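Local coordinates for DNA ligase D 3'-phosphoesterase domain-containing protein (PDB 5DMP) that probably hydrolyses phosphodiester and phosphomonoester groups at DNA 3' ends during archaeal non-homologous end joining, at residues A[119-124]-A[132-137]; A[31-36]-A[45-50]. All blocks are in the same frame, centred on the assembly; numbering follows the deposited sequence.

Contact 1: residues A[119-124]-A[132-137]; sequences YALIRT and WLFFKM
Lys-136 NZ, whose side chain lies across the Tyr-119 ring, is gripped by three partners: Met-137 O at 2.8 Å, Ser-118 O and, in a salt bridge, Glu-139. Its CD rests on one face of that ring, 3.6 Å above the plane. Between the backbones, the N-H of Ala-120 points almost straight at Phe-135 O (176°), and Leu-133 O accepts one hydrogen bond, from Ile-122 N, with Leu-121 CA in a C-H...O contact. Phe-135 CG sits between its backbone N and carbonyl carbon (chi1 54°), and the ring offers one face to Ala-120 CB, 4.0 Å from the ring centroid. On the other side of the sheet, Arg-123 CB sits over the centre of the Trp-132 six-membered ring, 3.7 Å from its centroid. The guanidinium, turned 81° from the indole plane, is hydrogen-bonded through NH2 to the backbone Asp-102 O. Leu-121 CB meets Trp-132 CE3 at 3.8 Å. An alanine in place of Trp-132 would probably leave the aliphatic part of Arg-123 without its platform and open a gap beside Leu-121. Both long cationic side chains thus lend methylenes to an aromatic face, but of the two partners described only the Glu-139 carboxylate would balance a charge.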
loop_
_atom_site.group_PDB
_atom_site.type_symbol
_atom_site.label_atom_id
_atom_site.label_comp_id
_atom_site.label_asym_id
_atom_site.label_seq_id
_atom_site.Cartn_x
_atom_site.Cartn_y
_atom_site.Cartn_z
ATOM N N TYR A 119 1.446 10.075 2.649
ATOM C CA TYR A 119 2.207 9.305 1.676
ATOM C C TYR A 119 1.781 9.736 0.265
ATOM O O TYR A 119 0.637 10.179 0.053
ATOM C CB TYR A 119 1.994 7.755 1.782
ATOM C CG TYR A 119 2.736 7.177 2.966
ATOM C CD1 TYR A 119 2.209 7.280 4.247
ATOM C CD2 TYR A 119 3.973 6.538 2.756
ATOM C CE1 TYR A 119 2.909 6.775 5.348
ATOM C CE2 TYR A 119 4.684 6.019 3.836
ATOM C CZ TYR A 119 4.145 6.160 5.095
ATOM O OH TYR A 119 4.834 5.647 6.181
ATOM N N ALA A 120 2.772 9.690 -0.627
ATOM C CA ALA A 120 2.549 10.044 -2.070
ATOM C C ALA A 120 2.777 8.808 -2.958
ATOM O O ALA A 120 3.699 7.974 -2.741
ATOM C CB ALA A 120 3.474 11.166 -2.509
ATOM N N LEU A 121 2.004 8.765 -4.045
ATOM C CA LEU A 121 2.171 7.763 -5.116
ATOM C C LEU A 121 2.258 8.590 -6.418
ATOM O O LEU A 121 1.309 9.295 -6.715
ATOM C CB LEU A 121 0.913 6.870 -5.230
ATOM C CG LEU A 121 0.980 5.631 -4.368
ATOM C CD1 LEU A 121 -0.471 5.088 -4.315
ATOM C CD2 LEU A 121 1.949 4.591 -4.947
ATOM N N ILE A 122 3.401 8.508 -7.101
ATOM C CA ILE A 122 3.629 9.415 -8.273
ATOM C C ILE A 122 3.875 8.572 -9.502
ATOM O O ILE A 122 4.840 7.778 -9.510
ATOM C CB ILE A 122 4.906 10.308 -8.039
ATOM C CG1 ILE A 122 4.699 11.174 -6.764
ATOM C CG2 ILE A 122 5.170 11.236 -9.287
ATOM C CD1 ILE A 122 3.496 12.100 -6.860
ATOM N N ARG A 123 3.076 8.782 -10.585
ATOM C CA ARG A 123 3.249 7.898 -11.750
ATOM C C ARG A 123 4.497 8.334 -12.542
ATOM O O ARG A 123 4.787 9.523 -12.607
ATOM C CB ARG A 123 2.037 7.915 -12.657
ATOM C CG ARG A 123 2.254 6.961 -13.808
ATOM C CD ARG A 123 0.947 6.759 -14.528
ATOM N NE ARG A 123 0.483 8.038 -14.999
ATOM C CZ ARG A 123 -0.785 8.423 -14.911
ATOM N NH1 ARG A 123 -1.693 7.634 -14.317
ATOM N NH2 ARG A 123 -1.129 9.616 -15.376
ATOM N N THR A 124 5.265 7.374 -13.069
ATOM C CA THR A 124 6.419 7.709 -13.919
ATOM C C THR A 124 6.171 7.268 -15.396
ATOM O O THR A 124 5.335 6.409 -15.652
ATOM C CB THR A 124 7.724 7.078 -13.423
ATOM O OG1 THR A 124 7.884 5.767 -13.980
ATOM C CG2 THR A 124 7.802 7.018 -11.874
ATOM N N TRP A 132 5.434 3.406 -10.446
ATOM C CA TRP A 132 5.124 4.647 -9.746
ATOM C C TRP A 132 6.124 4.680 -8.627
ATOM O O TRP A 132 6.736 3.684 -8.311
ATOM C CB TRP A 132 3.731 4.548 -9.108
ATOM C CG TRP A 132 2.543 4.538 -10.046
ATOM C CD1 TRP A 132 2.332 3.718 -11.103
ATOM C CD2 TRP A 132 1.396 5.373 -9.931
ATOM N NE1 TRP A 132 1.114 4.030 -11.713
ATOM C CE2 TRP A 132 0.499 5.017 -10.985
ATOM C CE3 TRP A 132 1.050 6.416 -9.047
ATOM C CZ2 TRP A 132 -0.745 5.653 -11.168
ATOM C CZ3 TRP A 132 -0.193 7.083 -9.210
ATOM C CH2 TRP A 132 -1.082 6.701 -10.284
ATOM N N LEU A 133 6.305 5.868 -8.055
ATOM C CA LEU A 133 7.192 6.036 -6.906
ATOM C C LEU A 133 6.205 6.107 -5.709
ATOM O O LEU A 133 5.178 6.764 -5.815
ATOM C CB LEU A 133 7.840 7.416 -6.986
ATOM C CG LEU A 133 8.780 7.635 -8.193
ATOM C CD1 LEU A 133 9.306 9.067 -8.101
ATOM C CD2 LEU A 133 9.844 6.552 -8.101
ATOM N N PHE A 134 6.546 5.453 -4.595
ATOM C CA PHE A 134 5.705 5.466 -3.417
ATOM C C PHE A 134 6.611 5.974 -2.272
ATOM O O PHE A 134 7.654 5.368 -2.000
ATOM C CB PHE A 134 5.269 4.016 -3.116
ATOM C CG PHE A 134 4.554 3.810 -1.790
ATOM C CD1 PHE A 134 3.518 4.648 -1.371
ATOM C CD2 PHE A 134 4.859 2.686 -1.020
ATOM C CE1 PHE A 134 2.829 4.408 -0.176
ATOM C CE2 PHE A 134 4.183 2.420 0.165
ATOM C CZ PHE A 134 3.157 3.293 0.607
ATOM N N PHE A 135 6.230 7.060 -1.636
ATOM C CA PHE A 135 7.112 7.531 -0.534
ATOM C C PHE A 135 6.328 8.253 0.559
ATOM O O PHE A 135 5.290 8.882 0.331
ATOM C CB PHE A 135 8.313 8.406 -1.104
ATOM C CG PHE A 135 7.869 9.527 -1.936
ATOM C CD1 PHE A 135 7.595 10.790 -1.354
ATOM C CD2 PHE A 135 7.699 9.367 -3.342
ATOM C CE1 PHE A 135 7.177 11.870 -2.141
ATOM C CE2 PHE A 135 7.277 10.451 -4.117
ATOM C CZ PHE A 135 7.010 11.694 -3.541
ATOM N N LYS A 136 6.911 8.181 1.756
ATOM C CA LYS A 136 6.446 9.041 2.859
ATOM C C LYS A 136 6.640 10.494 2.470
ATOM O O LYS A 136 7.696 10.890 1.938
ATOM C CB LYS A 136 7.266 8.699 4.112
ATOM C CG LYS A 136 6.991 9.639 5.351
ATOM C CD LYS A 136 5.616 9.312 6.021
ATOM C CE LYS A 136 5.165 10.526 6.895
ATOM N NZ LYS A 136 4.692 11.732 6.116
ATOM N N MET A 137 5.632 11.321 2.719
ATOM C CA MET A 137 5.759 12.740 2.385
ATOM C C MET A 137 6.602 13.453 3.488
ATOM O O MET A 137 6.627 13.058 4.644
ATOM C CB MET A 137 4.429 13.429 2.177
ATOM C CG MET A 137 3.781 12.954 0.846
ATOM S SD MET A 137 2.073 13.498 0.702
ATOM C CE MET A 137 2.358 15.254 0.324
#

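Contact 2: residues A[31-36]-A[45-50]; sequences WAVPKG and RLAMPT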
loop_
_atom_site.group_PDB
_atom_site.type_symbol
_atom_site.label_atom_id
_atom_site.label_comp_id
_atom_site.label_asym_id
_atom_site.label_seq_id
_atom_site.Cartn_x
_atom_site.Cartn_y
_atom_site.Cartn_z
ATOM N N TRP A 31 -1.025 -1.902 -6.220
ATOM C CA TRP A 31 0.353 -1.815 -6.689
ATOM C C TRP A 31 1.165 -2.852 -5.950
ATOM O O TRP A 31 0.963 -3.072 -4.724
ATOM C CB TRP A 31 0.945 -0.445 -6.327
ATOM C CG TRP A 31 0.403 0.782 -7.036
ATOM C CD1 TRP A 31 1.011 1.447 -8.121
ATOM C CD2 TRP A 31 -0.771 1.545 -6.713
ATOM N NE1 TRP A 31 0.240 2.550 -8.462
ATOM C CE2 TRP A 31 -0.846 2.635 -7.634
ATOM C CE3 TRP A 31 -1.791 1.427 -5.732
ATOM C CZ2 TRP A 31 -1.892 3.603 -7.589
ATOM C CZ3 TRP A 31 -2.820 2.326 -5.711
ATOM C CH2 TRP A 31 -2.898 3.411 -6.672
ATOM N N ALA A 32 2.135 -3.460 -6.633
ATOM C CA ALA A 32 3.070 -4.329 -5.934
ATOM C C ALA A 32 4.280 -3.494 -5.520
ATOM O O ALA A 32 4.873 -2.806 -6.362
ATOM C CB ALA A 32 3.514 -5.479 -6.845
ATOM N N VAL A 33 4.671 -3.591 -4.258
ATOM C CA VAL A 33 5.751 -2.770 -3.732
ATOM C C VAL A 33 6.806 -3.711 -3.201
ATOM O O VAL A 33 6.718 -4.190 -2.053
ATOM C CB VAL A 33 5.223 -1.792 -2.618
ATOM C CG1 VAL A 33 6.393 -0.900 -2.114
ATOM C CG2 VAL A 33 4.064 -0.938 -3.198
ATOM N N PRO A 34 7.820 -4.026 -4.029
ATOM C CA PRO A 34 8.817 -5.051 -3.651
ATOM C C PRO A 34 9.369 -4.973 -2.258
ATOM O O PRO A 34 9.343 -6.013 -1.560
ATOM C CB PRO A 34 9.924 -4.891 -4.716
ATOM C CG PRO A 34 9.109 -4.548 -5.919
ATOM C CD PRO A 34 7.941 -3.668 -5.458
ATOM N N LYS A 35 9.781 -3.798 -1.780
ATOM C CA LYS A 35 10.445 -3.739 -0.447
ATOM C C LYS A 35 9.494 -3.184 0.627
ATOM O O LYS A 35 9.852 -2.991 1.814
ATOM C CB LYS A 35 11.668 -2.803 -0.496
ATOM C CG LYS A 35 12.816 -3.270 -1.419
ATOM C CD LYS A 35 14.152 -2.614 -1.020
ATOM C CE LYS A 35 14.575 -3.066 0.394
ATOM N NZ LYS A 35 15.346 -2.120 1.291
ATOM N N GLY A 36 8.252 -2.973 0.240
ATOM C CA GLY A 36 7.299 -2.452 1.265
ATOM C C GLY A 36 7.448 -0.955 1.550
ATOM O O GLY A 36 8.350 -0.265 0.969
ATOM N N ARG A 45 10.293 4.244 -2.846
ATOM C CA ARG A 45 9.988 2.839 -3.129
ATOM C C ARG A 45 9.327 2.730 -4.505
ATOM O O ARG A 45 8.610 3.660 -4.936
ATOM C CB ARG A 45 9.008 2.319 -2.073
ATOM C CG ARG A 45 9.658 2.124 -0.731
ATOM C CD ARG A 45 10.647 1.017 -0.801
ATOM N NE ARG A 45 10.766 0.597 0.581
ATOM C CZ ARG A 45 11.886 0.432 1.249
ATOM N NH1 ARG A 45 13.052 0.628 0.643
ATOM N NH2 ARG A 45 11.804 0.024 2.514
ATOM N N LEU A 46 9.614 1.675 -5.239
ATOM C CA LEU A 46 8.914 1.580 -6.549
ATOM C C LEU A 46 7.603 0.774 -6.341
ATOM O O LEU A 46 7.598 -0.120 -5.538
ATOM C CB LEU A 46 9.781 0.853 -7.539
ATOM C CG LEU A 46 11.147 1.607 -7.761
ATOM C CD1 LEU A 46 11.909 0.836 -8.833
ATOM C CD2 LEU A 46 11.035 3.080 -8.070
ATOM N N ALA A 47 6.583 1.118 -7.102
ATOM C CA ALA A 47 5.205 0.585 -6.884
ATOM C C ALA A 47 4.711 0.248 -8.275
ATOM O O ALA A 47 4.523 1.126 -9.115
ATOM C CB ALA A 47 4.294 1.654 -6.241
ATOM N N MET A 48 4.582 -1.033 -8.551
ATOM C CA MET A 48 4.172 -1.501 -9.892
ATOM C C MET A 48 2.651 -1.820 -9.906
ATOM O O MET A 48 2.222 -2.716 -9.190
ATOM C CB MET A 48 4.984 -2.754 -10.242
ATOM C CG MET A 48 6.363 -2.490 -10.903
ATOM S SD MET A 48 7.511 -1.460 -9.968
ATOM C CE MET A 48 7.766 -2.510 -8.537
ATOM N N PRO A 49 1.865 -1.111 -10.719
ATOM C CA PRO A 49 0.419 -1.350 -10.809
ATOM C C PRO A 49 0.077 -2.793 -11.121
ATOM O O PRO A 49 0.739 -3.462 -11.945
ATOM C CB PRO A 49 -0.051 -0.450 -11.930
ATOM C CG PRO A 49 1.057 0.548 -12.113
ATOM C CD PRO A 49 2.318 -0.098 -11.682
ATOM N N THR A 50 -0.925 -3.301 -10.407
ATOM C CA THR A 50 -1.398 -4.649 -10.648
ATOM C C THR A 50 -2.889 -4.571 -10.880
ATOM O O THR A 50 -3.500 -3.490 -10.943
ATOM C CB THR A 50 -1.039 -5.612 -9.485
ATOM O OG1 THR A 50 -1.649 -5.119 -8.287
ATOM C CG2 THR A 50 0.478 -5.658 -9.279
HETATM O O HOH W 1 9.487 -1.264 -3.581
#
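Ala-47 CB lies between two side chains of the opposing strand, 3.8 Å from Trp-31 CD1 and 4.0 Å from Val-33 CG2. The indole meets this strand through CD1, with Ala-47 O near the ring plane at its edge. Next to this apolar centre, Ala-32 and Met-48 form an antiparallel hydrogen-bonded pair, the bond from Ala-32 N to Met-48 O measuring 2.7 Å. The Met-48 chain bends at chi2 (57°) and again at chi3, and its CE turns toward the Pro-34 ring, though the approach to CD is too short to be trusted. A type I turn runs from Val-33 to Gly-36, closed by Gly-36 N to Val-33 O, and the strands separate; a water takes the N-H of Lys-35 and donates to Leu-46 O. At the polar edge Arg-45 NE donates to Gly-36 O at 2.6 Å, with the oxygen close to the guanidinium plane. Lys-35 CB lies over the centre of that guanidinium, packing against one face, although Lys-35 NZ comes within 3.6 Å of Arg-45 NH1, a pairing of like charges. The arrangement is a beta hairpin with a long connection, whose strand 45-53 continues past Thr-50, whose side chain lies about 5 Å from the bound oxido(dioxo)vanadium, to His-53 of that ligand's pocket.

Both contacts are antiparallel hairpins of one antiparallel sheet, joined where strand 132-136 of contact 1 runs beside strand 45-53 of contact 2. Trp-132 N probably donates to Ala-47 O and Phe-134 N to Arg-45 O, and the rings of Trp-132 and Trp-31 meet edge-to-face. Both are partly buried, contact 1 more so: six of its twelve touching residues are buried and one exposed, against four and three in contact 2. The faces carrying Leu-121, Phe-134 and Trp-132, and Trp-31 and Ala-47, meet in the interior. Their extent differs: contact 1 is paired at five positions, whereas contact 2 is bridged at two and turns polar toward the connecting loop. The 31-36/45-50 hairpin also lies nearer the magnesium and oxido(dioxo)vanadium site.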